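PDB 5VJC: protein mini spindles from Drosophila melanogaster, which probably binds tubulin through this HEAT-repeat TOG domain, and so promotes microtubule dynamics and formation of the mitotic spindle. Local coordinates for residues 32-37 and 96-101; 41-46 and 58-63; 49-54 and 86-91; 62-67 and 102-107. One frame throughout, in Å; residues are numbered along the deposited sequence.

All four contacts lie toward the N-terminal end of this chain, which folds as an all-helical HEAT-repeat TOG domain. Contacts 1 and 2 both use helix 36-48, and their centres are about 11 Å apart. Contact 2 is nested inside the loop closed by contact 1, as is contact 3. Contacts 1 and 3 share helix 89-99 and are about 18 Å apart centre to centre. Contact 2 crosses contact 3 along the chain and touches it, with centres about 11 Å apart; it shares Asp-62 and Asp-63 with contact 4. Contacts 3 and 4 are the furthest apart, about 20 Å between centres. Together they knit helix 36-48 and the turns after it to helices 89-99 and 105-124.

Contact 1 of 4, residues 32-37 and 96-101; sequences VTPREE and LTLRFY
The pyrrolidine ring of Pro-34 sits on one face of the Tyr-101 phenol ring, and the two side chains cross obliquely. Pro-34 CD lies almost over the middle of the phenol. It is 3.6 Å from the centroid of the Tyr-101 ring and 13° off its normal, a CH-pi contact. Pro-34 CG is shifted toward the root of the tyrosine, near Tyr-101 CG and CD1. Pro-34 CB turns to the other partner and meets Leu-98 CD2 at 3.6 Å. Leu-98 and Tyr-101 are three residues apart, and in both CG is anti to the carbonyl carbon (chi1 -61° and -69°). The arrangement joins the loop leading into helix 36-48 to the last part of helix 89-99 and the residues just after it, within the stacked helices of a HEAT-repeat TOG domain. Leu-98 also packs on Leu-42 and Thr-39 of helix 36-48. The far end of the phenol passes close to the backbone of Val-32, with Tyr-101 CE2 3.4 Å from Val-32 O. A water links Val-32 O and Tyr-101 OH. It donates to Val-32 O at 3.2 Å and lies 2.7 Å from Tyr-101 OH, in the plane of the ring. Tyr-101 OH is also hydrogen-bonded to His-140 ND1 of helix 131-142, so the hydroxyl has two polar partners.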
# COMPACT_ATOMS: atom_id res chain seq x y z
N VAL A 32 8.90 10.91 -2.85
CA VAL A 32 7.66 11.65 -2.81
C VAL A 32 6.98 11.52 -4.16
O VAL A 32 5.83 11.12 -4.27
CB VAL A 32 7.89 13.14 -2.48
CG1 VAL A 32 6.62 13.95 -2.76
CG2 VAL A 32 8.34 13.32 -1.04
N THR A 33 7.73 11.88 -5.19
CA THR A 33 7.29 11.73 -6.56
C THR A 33 8.42 11.06 -7.31
O THR A 33 9.59 11.37 -7.07
CB THR A 33 6.92 13.10 -7.17
OG1 THR A 33 5.71 13.57 -6.55
CG2 THR A 33 6.72 13.02 -8.68
N PRO A 34 8.10 10.10 -8.18
CA PRO A 34 9.19 9.41 -8.89
C PRO A 34 9.73 10.23 -10.05
O PRO A 34 8.96 10.65 -10.91
CB PRO A 34 8.51 8.13 -9.39
CG PRO A 34 7.09 8.52 -9.59
CD PRO A 34 6.78 9.54 -8.51
N ARG A 35 11.03 10.48 -10.06
CA ARG A 35 11.65 11.17 -11.18
C ARG A 35 12.44 10.16 -12.01
O ARG A 35 12.40 8.96 -11.74
CB ARG A 35 12.53 12.30 -10.68
CG ARG A 35 11.75 13.34 -9.86
CD ARG A 35 10.65 13.99 -10.70
NE ARG A 35 9.87 14.95 -9.92
CZ ARG A 35 8.82 15.63 -10.39
NH1 ARG A 35 8.42 15.45 -11.64
NH2 ARG A 35 8.18 16.49 -9.61
N GLU A 36 13.17 10.64 -13.01
CA GLU A 36 13.70 9.76 -14.05
C GLU A 36 14.82 8.84 -13.55
O GLU A 36 15.04 7.78 -14.12
CB GLU A 36 14.23 10.59 -15.25
CG GLU A 36 14.65 9.70 -16.45
CD GLU A 36 15.24 10.47 -17.64
OE1 GLU A 36 16.29 11.12 -17.47
OE2 GLU A 36 14.67 10.40 -18.75
N GLU A 37 15.52 9.23 -12.49
CA GLU A 37 16.57 8.37 -11.96
C GLU A 37 15.97 7.04 -11.49
O GLU A 37 16.63 6.01 -11.57
CB GLU A 37 17.34 9.04 -10.82
CG GLU A 37 16.51 9.38 -9.59
CD GLU A 37 16.00 10.82 -9.58
OE1 GLU A 37 15.85 11.42 -10.67
OE2 GLU A 37 15.77 11.35 -8.47
N LEU A 96 4.70 -1.11 -10.92
CA LEU A 96 3.34 -0.69 -10.60
C LEU A 96 3.35 0.58 -9.73
O LEU A 96 2.52 1.45 -9.93
CB LEU A 96 2.55 -1.83 -9.95
CG LEU A 96 2.33 -2.91 -11.02
CD1 LEU A 96 2.05 -4.26 -10.41
CD2 LEU A 96 1.20 -2.48 -12.01
N THR A 97 4.32 0.70 -8.82
CA THR A 97 4.39 1.91 -8.00
C THR A 97 4.58 3.15 -8.88
O THR A 97 4.08 4.23 -8.54
CB THR A 97 5.52 1.87 -6.93
OG1 THR A 97 6.81 1.93 -7.55
CG2 THR A 97 5.41 0.61 -6.02
N LEU A 98 5.28 3.02 -10.01
CA LEU A 98 5.36 4.15 -10.94
C LEU A 98 4.00 4.49 -11.55
O LEU A 98 3.63 5.65 -11.65
CB LEU A 98 6.37 3.87 -12.05
CG LEU A 98 7.80 3.64 -11.59
CD1 LEU A 98 8.63 3.23 -12.80
CD2 LEU A 98 8.40 4.90 -10.93
N ARG A 99 3.24 3.46 -11.92
CA ARG A 99 1.89 3.61 -12.46
C ARG A 99 0.88 4.18 -11.47
O ARG A 99 -0.19 4.66 -11.86
CB ARG A 99 1.37 2.26 -12.98
CG ARG A 99 2.07 1.84 -14.27
CD ARG A 99 2.21 3.07 -15.13
NE ARG A 99 3.26 3.00 -16.14
CZ ARG A 99 4.54 2.78 -15.90
NH1 ARG A 99 4.97 2.55 -14.66
NH2 ARG A 99 5.41 2.75 -16.91
N PHE A 100 1.21 4.12 -10.18
CA PHE A 100 0.32 4.71 -9.18
C PHE A 100 0.34 6.24 -9.24
O PHE A 100 -0.57 6.89 -8.74
CB PHE A 100 0.69 4.23 -7.78
CG PHE A 100 0.39 2.77 -7.55
CD1 PHE A 100 -0.48 2.08 -8.37
CD2 PHE A 100 0.99 2.08 -6.51
CE1 PHE A 100 -0.76 0.73 -8.16
CE2 PHE A 100 0.72 0.73 -6.28
CZ PHE A 100 -0.16 0.06 -7.11
N TYR A 101 1.38 6.82 -9.83
CA TYR A 101 1.49 8.28 -9.92
C TYR A 101 0.94 8.83 -11.23
O TYR A 101 0.73 10.04 -11.37
CB TYR A 101 2.94 8.71 -9.72
CG TYR A 101 3.39 8.48 -8.31
CD1 TYR A 101 3.90 7.25 -7.92
CD2 TYR A 101 3.25 9.47 -7.35
CE1 TYR A 101 4.30 7.02 -6.61
CE2 TYR A 101 3.64 9.25 -6.04
CZ TYR A 101 4.17 8.03 -5.68
OH TYR A 101 4.57 7.80 -4.39
O HOH W 1 4.97 9.06 -2.03

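Contact 2 of 4, residues 41-46 and 58-63; sequences LLRDQM and NMFHDD
Phe-60 lays one face of its ring against the aliphatic part of Arg-43. Arg-43 CB is 4.1 Å from the centroid of the Phe-60 ring and 23° off its normal, offset toward the rim, which is a CH-pi contact. The arginine has CG anti to the backbone N (chi1 -174°) and runs extended from CG to NE. It slides past the phenylalanine in the opposite direction. Its guanidinium thus ends near the root of Phe-60, with Arg-43 NH1 3.9 Å from Phe-60 CB. The planes of guanidinium and ring are 28° apart. The rim of the ring meets two other side chains. Leu-42 crosses it at about a right angle and brings CD2 to 3.8 Å from Phe-60 CZ, near the ring plane. Met-46 SD approaches the edge at 3.9 Å from Phe-60 CE2, a Met-aromatic contact. Met-46 and Met-59 are both extended beyond CG and cross obliquely. Their sulfurs meet closely, with Met-46 SD 3.4 Å from Met-59 SD. Phe-60 is the first residue to leave helical geometry after helix 53-59, and it points its ring back at helix 36-48. This largely apolar contact pairs two neighbouring helices of the HEAT-repeat array. Helix 89-99 packs on Leu-42 through Leu-91 and Leu-98, while helix 64-77 meets Met-59 through Val-70.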
# COMPACT_ATOMS: atom_id res chain seq x y z
N LEU A 41 16.93 3.44 -13.25
CA LEU A 41 17.34 2.31 -12.39
C LEU A 41 16.47 1.07 -12.64
O LEU A 41 16.98 -0.03 -12.87
CB LEU A 41 17.26 2.71 -10.92
CG LEU A 41 17.34 1.56 -9.92
CD1 LEU A 41 18.75 0.95 -9.98
CD2 LEU A 41 17.02 2.05 -8.54
N LEU A 42 15.16 1.23 -12.60
CA LEU A 42 14.28 0.08 -12.80
C LEU A 42 14.48 -0.56 -14.19
O LEU A 42 14.47 -1.79 -14.34
CB LEU A 42 12.80 0.47 -12.62
CG LEU A 42 11.82 -0.69 -12.76
CD1 LEU A 42 12.08 -1.75 -11.68
CD2 LEU A 42 10.37 -0.17 -12.67
N ARG A 43 14.62 0.28 -15.21
CA ARG A 43 14.81 -0.26 -16.55
C ARG A 43 16.16 -1.01 -16.63
O ARG A 43 16.23 -2.10 -17.19
CB ARG A 43 14.74 0.85 -17.60
CG ARG A 43 14.79 0.29 -19.03
CD ARG A 43 14.66 1.37 -20.13
NE ARG A 43 14.56 0.69 -21.42
CZ ARG A 43 13.73 1.03 -22.41
NH1 ARG A 43 12.92 2.08 -22.27
NH2 ARG A 43 13.71 0.32 -23.54
N ASP A 44 17.21 -0.43 -16.05
CA ASP A 44 18.51 -1.11 -15.93
C ASP A 44 18.39 -2.49 -15.28
O ASP A 44 18.89 -3.49 -15.81
CB ASP A 44 19.48 -0.24 -15.13
CG ASP A 44 20.11 0.87 -15.97
OD1 ASP A 44 19.74 0.99 -17.15
OD2 ASP A 44 20.97 1.62 -15.45
N GLN A 45 17.71 -2.54 -14.14
CA GLN A 45 17.55 -3.79 -13.40
C GLN A 45 16.74 -4.81 -14.17
O GLN A 45 17.01 -6.01 -14.10
CB GLN A 45 16.90 -3.55 -12.04
CG GLN A 45 17.80 -2.84 -11.05
CD GLN A 45 17.12 -2.65 -9.72
OE1 GLN A 45 15.91 -2.38 -9.66
NE2 GLN A 45 17.87 -2.81 -8.63
N MET A 46 15.73 -4.36 -14.91
CA MET A 46 14.93 -5.30 -15.70
C MET A 46 15.77 -5.85 -16.86
O MET A 46 15.66 -7.03 -17.21
CB MET A 46 13.67 -4.65 -16.24
CG MET A 46 12.55 -4.49 -15.21
SD MET A 46 11.15 -3.74 -16.03
CE MET A 46 9.98 -3.66 -14.64
N ASN A 58 7.55 -1.46 -23.71
CA ASN A 58 6.16 -1.09 -23.42
C ASN A 58 5.96 -0.53 -22.02
O ASN A 58 5.14 0.36 -21.81
CB ASN A 58 5.23 -2.29 -23.61
CG ASN A 58 5.01 -2.61 -25.07
OD1 ASN A 58 5.01 -1.71 -25.91
ND2 ASN A 58 4.83 -3.89 -25.39
N MET A 59 6.75 -1.04 -21.09
CA MET A 59 6.69 -0.65 -19.68
C MET A 59 7.05 0.81 -19.49
O MET A 59 6.49 1.49 -18.62
CB MET A 59 7.63 -1.53 -18.85
CG MET A 59 7.03 -2.87 -18.45
SD MET A 59 8.24 -3.98 -17.69
CE MET A 59 7.15 -5.18 -16.98
N PHE A 60 7.98 1.30 -20.29
CA PHE A 60 8.44 2.67 -20.10
C PHE A 60 8.01 3.59 -21.25
O PHE A 60 8.51 4.69 -21.41
CB PHE A 60 9.95 2.67 -19.88
CG PHE A 60 10.36 1.88 -18.66
CD1 PHE A 60 10.24 2.44 -17.39
CD2 PHE A 60 10.78 0.56 -18.77
CE1 PHE A 60 10.58 1.71 -16.25
CE2 PHE A 60 11.11 -0.19 -17.63
CZ PHE A 60 11.01 0.38 -16.37
N HIS A 61 7.01 3.15 -22.00
CA HIS A 61 6.37 4.01 -22.98
C HIS A 61 5.55 5.07 -22.23
O HIS A 61 5.04 4.82 -21.13
CB HIS A 61 5.50 3.17 -23.92
CG HIS A 61 5.20 3.83 -25.22
ND1 HIS A 61 4.44 4.98 -25.33
CD2 HIS A 61 5.56 3.50 -26.49
CE1 HIS A 61 4.35 5.33 -26.60
NE2 HIS A 61 5.02 4.45 -27.32
N ASP A 62 5.41 6.26 -22.80
CA ASP A 62 4.66 7.31 -22.13
C ASP A 62 3.15 7.09 -22.23
O ASP A 62 2.39 7.61 -21.43
CB ASP A 62 5.03 8.69 -22.70
CG ASP A 62 5.94 9.49 -21.77
OD1 ASP A 62 6.61 8.88 -20.90
OD2 ASP A 62 5.98 10.73 -21.90
N ASP A 63 2.73 6.30 -23.22
CA ASP A 63 1.31 6.14 -23.52
C ASP A 63 0.69 5.07 -22.62
O ASP A 63 1.10 3.91 -22.67
CB ASP A 63 1.13 5.79 -25.00
CG ASP A 63 -0.33 5.80 -25.45
OD1 ASP A 63 -1.20 5.25 -24.74
OD2 ASP A 63 -0.60 6.35 -26.55

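Contact 3 of 4, residues 49-54 and 86-91; sequences ANVNKA and VCNLDL
Apolar contacts form around one methyl of Leu-91. Ala-49 CB points at the other segment and lies 3.7 Å from Leu-91 CD1. Leu-91 has CG anti to the carbonyl carbon (chi1 -56°), and its CD1 branch does the touching. Val-51 CG2 is a looser neighbour, 4.3 Å from Leu-91 CD1. This valine branch stands beside its own backbone N, anti to the carbonyl carbon. Polar and apolar groups meet at Asn-88, where OD1 lies beside both methyls, 3.9 Å from Ala-49 CB and 4.0 Å from Val-51 CG2. Asn-88 and Val-51 slide past each other in opposite directions. No direct hydrogen bond crosses the contact, but a water bridges it. The water donates to Ala-49 O at 3.0 Å and to Asn-88 OD1 at 2.8 Å. The amide nitrogen Asn-88 ND2 faces other partners, donating to Ala-84 O and Cys-9 O. Asn-50 has positive phi (60°) and ends helix 36-48 in a Schellman motif; Ala-49 before it and Val-51 after it both point their side chains toward the other segment. Asn-88 stands at the junction of helices 82-87 and 89-99. All four touching side chains are buried. The chemistry implies a small mixed contact between two helix junctions of the HEAT-repeat fold, made of methyl groups and a buried amide whose oxygen is met by water and whose nitrogen by backbone carbonyls.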
# COMPACT_ATOMS: atom_id res chain seq x y z
N ALA A 49 18.01 -8.40 -15.55
CA ALA A 49 17.25 -9.59 -15.15
C ALA A 49 16.70 -10.41 -16.34
O ALA A 49 16.00 -11.39 -16.13
CB ALA A 49 16.09 -9.18 -14.22
N ASN A 50 17.04 -10.02 -17.58
CA ASN A 50 16.50 -10.71 -18.76
C ASN A 50 14.97 -10.65 -18.88
O ASN A 50 14.33 -11.55 -19.43
CB ASN A 50 16.94 -12.17 -18.81
CG ASN A 50 18.43 -12.32 -19.05
OD1 ASN A 50 19.04 -11.56 -19.81
ND2 ASN A 50 19.04 -13.29 -18.39
N VAL A 51 14.37 -9.59 -18.35
CA VAL A 51 12.96 -9.33 -18.65
C VAL A 51 12.87 -9.12 -20.18
O VAL A 51 13.71 -8.44 -20.75
CB VAL A 51 12.43 -8.11 -17.89
CG1 VAL A 51 11.06 -7.70 -18.41
CG2 VAL A 51 12.38 -8.43 -16.39
N ASN A 52 11.89 -9.76 -20.81
CA ASN A 52 11.63 -9.59 -22.24
C ASN A 52 11.83 -8.14 -22.68
O ASN A 52 11.26 -7.23 -22.08
CB ASN A 52 10.21 -10.05 -22.58
CG ASN A 52 9.91 -9.95 -24.07
OD1 ASN A 52 9.74 -8.85 -24.61
ND2 ASN A 52 9.82 -11.09 -24.73
N LYS A 53 12.65 -7.90 -23.70
CA LYS A 53 12.99 -6.52 -24.03
C LYS A 53 11.84 -5.76 -24.70
O LYS A 53 11.79 -4.53 -24.60
CB LYS A 53 14.25 -6.48 -24.89
CG LYS A 53 15.53 -6.66 -24.06
CD LYS A 53 16.43 -7.75 -24.60
CE LYS A 53 17.55 -8.11 -23.60
NZ LYS A 53 18.34 -6.88 -23.31
N ALA A 54 10.92 -6.46 -25.35
CA ALA A 54 9.75 -5.76 -25.89
C ALA A 54 8.85 -5.29 -24.73
O ALA A 54 8.28 -4.20 -24.78
CB ALA A 54 8.98 -6.64 -26.86
N VAL A 86 7.40 -14.67 -9.24
CA VAL A 86 8.04 -14.56 -7.93
C VAL A 86 9.52 -14.15 -8.00
O VAL A 86 9.97 -13.29 -7.22
CB VAL A 86 7.92 -15.88 -7.13
CG1 VAL A 86 8.72 -15.80 -5.82
CG2 VAL A 86 6.44 -16.18 -6.84
N CYS A 87 10.26 -14.76 -8.91
CA CYS A 87 11.65 -14.37 -9.17
C CYS A 87 11.81 -12.89 -9.56
O CYS A 87 12.87 -12.28 -9.32
CB CYS A 87 12.23 -15.27 -10.27
SG CYS A 87 12.45 -16.99 -9.76
N ASN A 88 10.78 -12.31 -10.17
CA ASN A 88 10.86 -10.92 -10.59
C ASN A 88 9.87 -10.02 -9.84
O ASN A 88 9.62 -8.89 -10.25
CB ASN A 88 10.64 -10.83 -12.10
CG ASN A 88 11.75 -11.51 -12.90
OD1 ASN A 88 12.73 -10.88 -13.25
ND2 ASN A 88 11.59 -12.81 -13.17
N LEU A 89 9.33 -10.51 -8.73
CA LEU A 89 8.27 -9.79 -8.02
C LEU A 89 8.63 -8.34 -7.69
O LEU A 89 7.81 -7.43 -7.85
CB LEU A 89 7.91 -10.52 -6.71
CG LEU A 89 6.83 -9.86 -5.85
CD1 LEU A 89 5.47 -9.75 -6.59
CD2 LEU A 89 6.68 -10.60 -4.49
N ASP A 90 9.85 -8.15 -7.19
CA ASP A 90 10.31 -6.84 -6.75
C ASP A 90 10.30 -5.83 -7.92
O ASP A 90 9.89 -4.67 -7.74
CB ASP A 90 11.71 -6.94 -6.11
CG ASP A 90 12.79 -7.47 -7.07
OD1 ASP A 90 12.56 -8.52 -7.72
OD2 ASP A 90 13.87 -6.84 -7.18
N LEU A 91 10.69 -6.28 -9.11
CA LEU A 91 10.68 -5.42 -10.30
C LEU A 91 9.25 -5.07 -10.71
O LEU A 91 8.96 -3.94 -11.09
CB LEU A 91 11.38 -6.12 -11.48
CG LEU A 91 12.83 -6.55 -11.20
CD1 LEU A 91 13.40 -7.41 -12.35
CD2 LEU A 91 13.64 -5.29 -11.00
O HOH W 2 13.03 -11.64 -15.93

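Contact 4 of 4, residues 62-67 and 102-107; sequences DDFRYH and DTNPSV
Phe-64 holds its CG between the backbone N and the carbonyl carbon, the crowded position (chi1 77°). Asn-104 has CG anti to its backbone N (chi1 -164°), and its amide lies over one face of the phenyl ring. Asn-104 ND2 is 3.2 Å above the Phe-64 plane, over the ring centre. The two planes are only 23° apart, so the amide is laid nearly flat on the ring. Arg-65 CG lies over the opposite face, toward the rim. Asn-104 OD1 is turned back to its own helix and accepts from Val-107 N at 3.1 Å, the N-cap bond of helix 105-124. That bond lies in the carbonyl plane, on a lone pair, and helps fix the amide. Val-107 CG2 is 3.9 Å from Phe-64 CB. His-67 and Asp-102 meet through a water, which donates to Asp-102 OD2 at 2.7 Å. The same water lies 2.8 Å from His-67 ND1, in the ring plane. His-67 NE2 bonds to His-61 O, so both ring nitrogens have polar partners. Asp-63 caps helix 64-77 by accepting from Arg-65 N at 2.8 Å. Asp-63 and Asn-104 are thus N-caps of two helices set side by side, in the stacked-helix architecture of a HEAT-repeat TOG domain.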
# COMPACT_ATOMS: atom_id res chain seq x y z
N ASP A 62 5.41 6.26 -22.80
CA ASP A 62 4.66 7.31 -22.13
C ASP A 62 3.15 7.09 -22.23
O ASP A 62 2.39 7.61 -21.43
CB ASP A 62 5.03 8.69 -22.70
CG ASP A 62 5.94 9.49 -21.77
OD1 ASP A 62 6.61 8.88 -20.90
OD2 ASP A 62 5.98 10.73 -21.90
N ASP A 63 2.73 6.30 -23.22
CA ASP A 63 1.31 6.14 -23.52
C ASP A 63 0.69 5.07 -22.62
O ASP A 63 1.10 3.91 -22.67
CB ASP A 63 1.13 5.79 -25.00
CG ASP A 63 -0.33 5.80 -25.45
OD1 ASP A 63 -1.20 5.25 -24.74
OD2 ASP A 63 -0.60 6.35 -26.55
N PHE A 64 -0.30 5.45 -21.81
CA PHE A 64 -0.89 4.55 -20.83
C PHE A 64 -1.45 3.28 -21.46
O PHE A 64 -1.61 2.27 -20.79
CB PHE A 64 -2.00 5.25 -20.03
CG PHE A 64 -3.30 5.39 -20.79
CD1 PHE A 64 -4.28 4.41 -20.71
CD2 PHE A 64 -3.53 6.51 -21.58
CE1 PHE A 64 -5.48 4.55 -21.42
CE2 PHE A 64 -4.73 6.66 -22.28
CZ PHE A 64 -5.70 5.68 -22.21
N ARG A 65 -1.77 3.33 -22.75
CA ARG A 65 -2.35 2.17 -23.40
C ARG A 65 -1.35 1.01 -23.51
O ARG A 65 -1.76 -0.15 -23.53
CB ARG A 65 -2.89 2.55 -24.77
CG ARG A 65 -4.16 3.42 -24.66
CD ARG A 65 -4.70 3.78 -26.00
NE ARG A 65 -3.73 4.55 -26.76
CZ ARG A 65 -3.98 5.72 -27.33
NH1 ARG A 65 -5.18 6.27 -27.23
NH2 ARG A 65 -3.02 6.35 -28.01
N TYR A 66 -0.06 1.32 -23.56
CA TYR A 66 0.96 0.27 -23.53
C TYR A 66 1.10 -0.32 -22.12
O TYR A 66 1.47 -1.49 -21.96
CB TYR A 66 2.31 0.80 -24.03
CG TYR A 66 2.24 1.13 -25.50
CD1 TYR A 66 2.10 0.12 -26.45
CD2 TYR A 66 2.22 2.45 -25.93
CE1 TYR A 66 1.99 0.42 -27.80
CE2 TYR A 66 2.13 2.76 -27.27
CZ TYR A 66 2.01 1.74 -28.20
OH TYR A 66 1.91 2.06 -29.54
N HIS A 67 0.82 0.49 -21.11
CA HIS A 67 0.77 -0.00 -19.73
C HIS A 67 -0.37 -0.98 -19.52
O HIS A 67 -0.23 -1.98 -18.80
CB HIS A 67 0.65 1.17 -18.77
CG HIS A 67 1.69 2.22 -18.96
ND1 HIS A 67 1.54 3.50 -18.49
CD2 HIS A 67 2.88 2.18 -19.59
CE1 HIS A 67 2.61 4.21 -18.82
NE2 HIS A 67 3.44 3.42 -19.48
N ASP A 102 0.68 7.95 -12.18
CA ASP A 102 0.02 8.36 -13.42
C ASP A 102 -1.46 8.55 -13.14
O ASP A 102 -2.01 7.98 -12.19
CB ASP A 102 0.24 7.33 -14.53
CG ASP A 102 1.73 7.14 -14.87
OD1 ASP A 102 2.58 7.94 -14.42
OD2 ASP A 102 2.04 6.18 -15.62
N THR A 103 -2.11 9.37 -13.95
CA THR A 103 -3.48 9.79 -13.66
C THR A 103 -4.52 8.94 -14.37
O THR A 103 -5.67 9.38 -14.52
CB THR A 103 -3.73 11.26 -14.06
OG1 THR A 103 -3.52 11.41 -15.47
CG2 THR A 103 -2.80 12.21 -13.31
N ASN A 104 -4.16 7.75 -14.81
CA ASN A 104 -5.14 7.00 -15.58
C ASN A 104 -5.87 5.95 -14.74
O ASN A 104 -5.26 5.03 -14.20
CB ASN A 104 -4.49 6.33 -16.78
CG ASN A 104 -5.51 5.87 -17.78
OD1 ASN A 104 -6.07 4.79 -17.65
ND2 ASN A 104 -5.77 6.70 -18.78
N PRO A 105 -7.19 6.12 -14.62
CA PRO A 105 -8.04 5.22 -13.84
C PRO A 105 -8.07 3.80 -14.39
O PRO A 105 -8.15 2.86 -13.61
CB PRO A 105 -9.43 5.87 -13.93
CG PRO A 105 -9.15 7.31 -14.26
CD PRO A 105 -7.93 7.29 -15.12
N SER A 106 -8.02 3.65 -15.72
CA SER A 106 -8.04 2.31 -16.30
C SER A 106 -6.79 1.55 -15.84
O SER A 106 -6.86 0.38 -15.47
CB SER A 106 -8.09 2.36 -17.83
OG SER A 106 -9.24 3.07 -18.27
N VAL A 107 -5.65 2.23 -15.87
CA VAL A 107 -4.38 1.58 -15.51
C VAL A 107 -4.40 1.20 -14.03
O VAL A 107 -3.97 0.10 -13.64
CB VAL A 107 -3.16 2.48 -15.82
CG1 VAL A 107 -1.89 1.88 -15.25
CG2 VAL A 107 -3.01 2.68 -17.33
O HOH W 3 -0.13 5.12 -16.87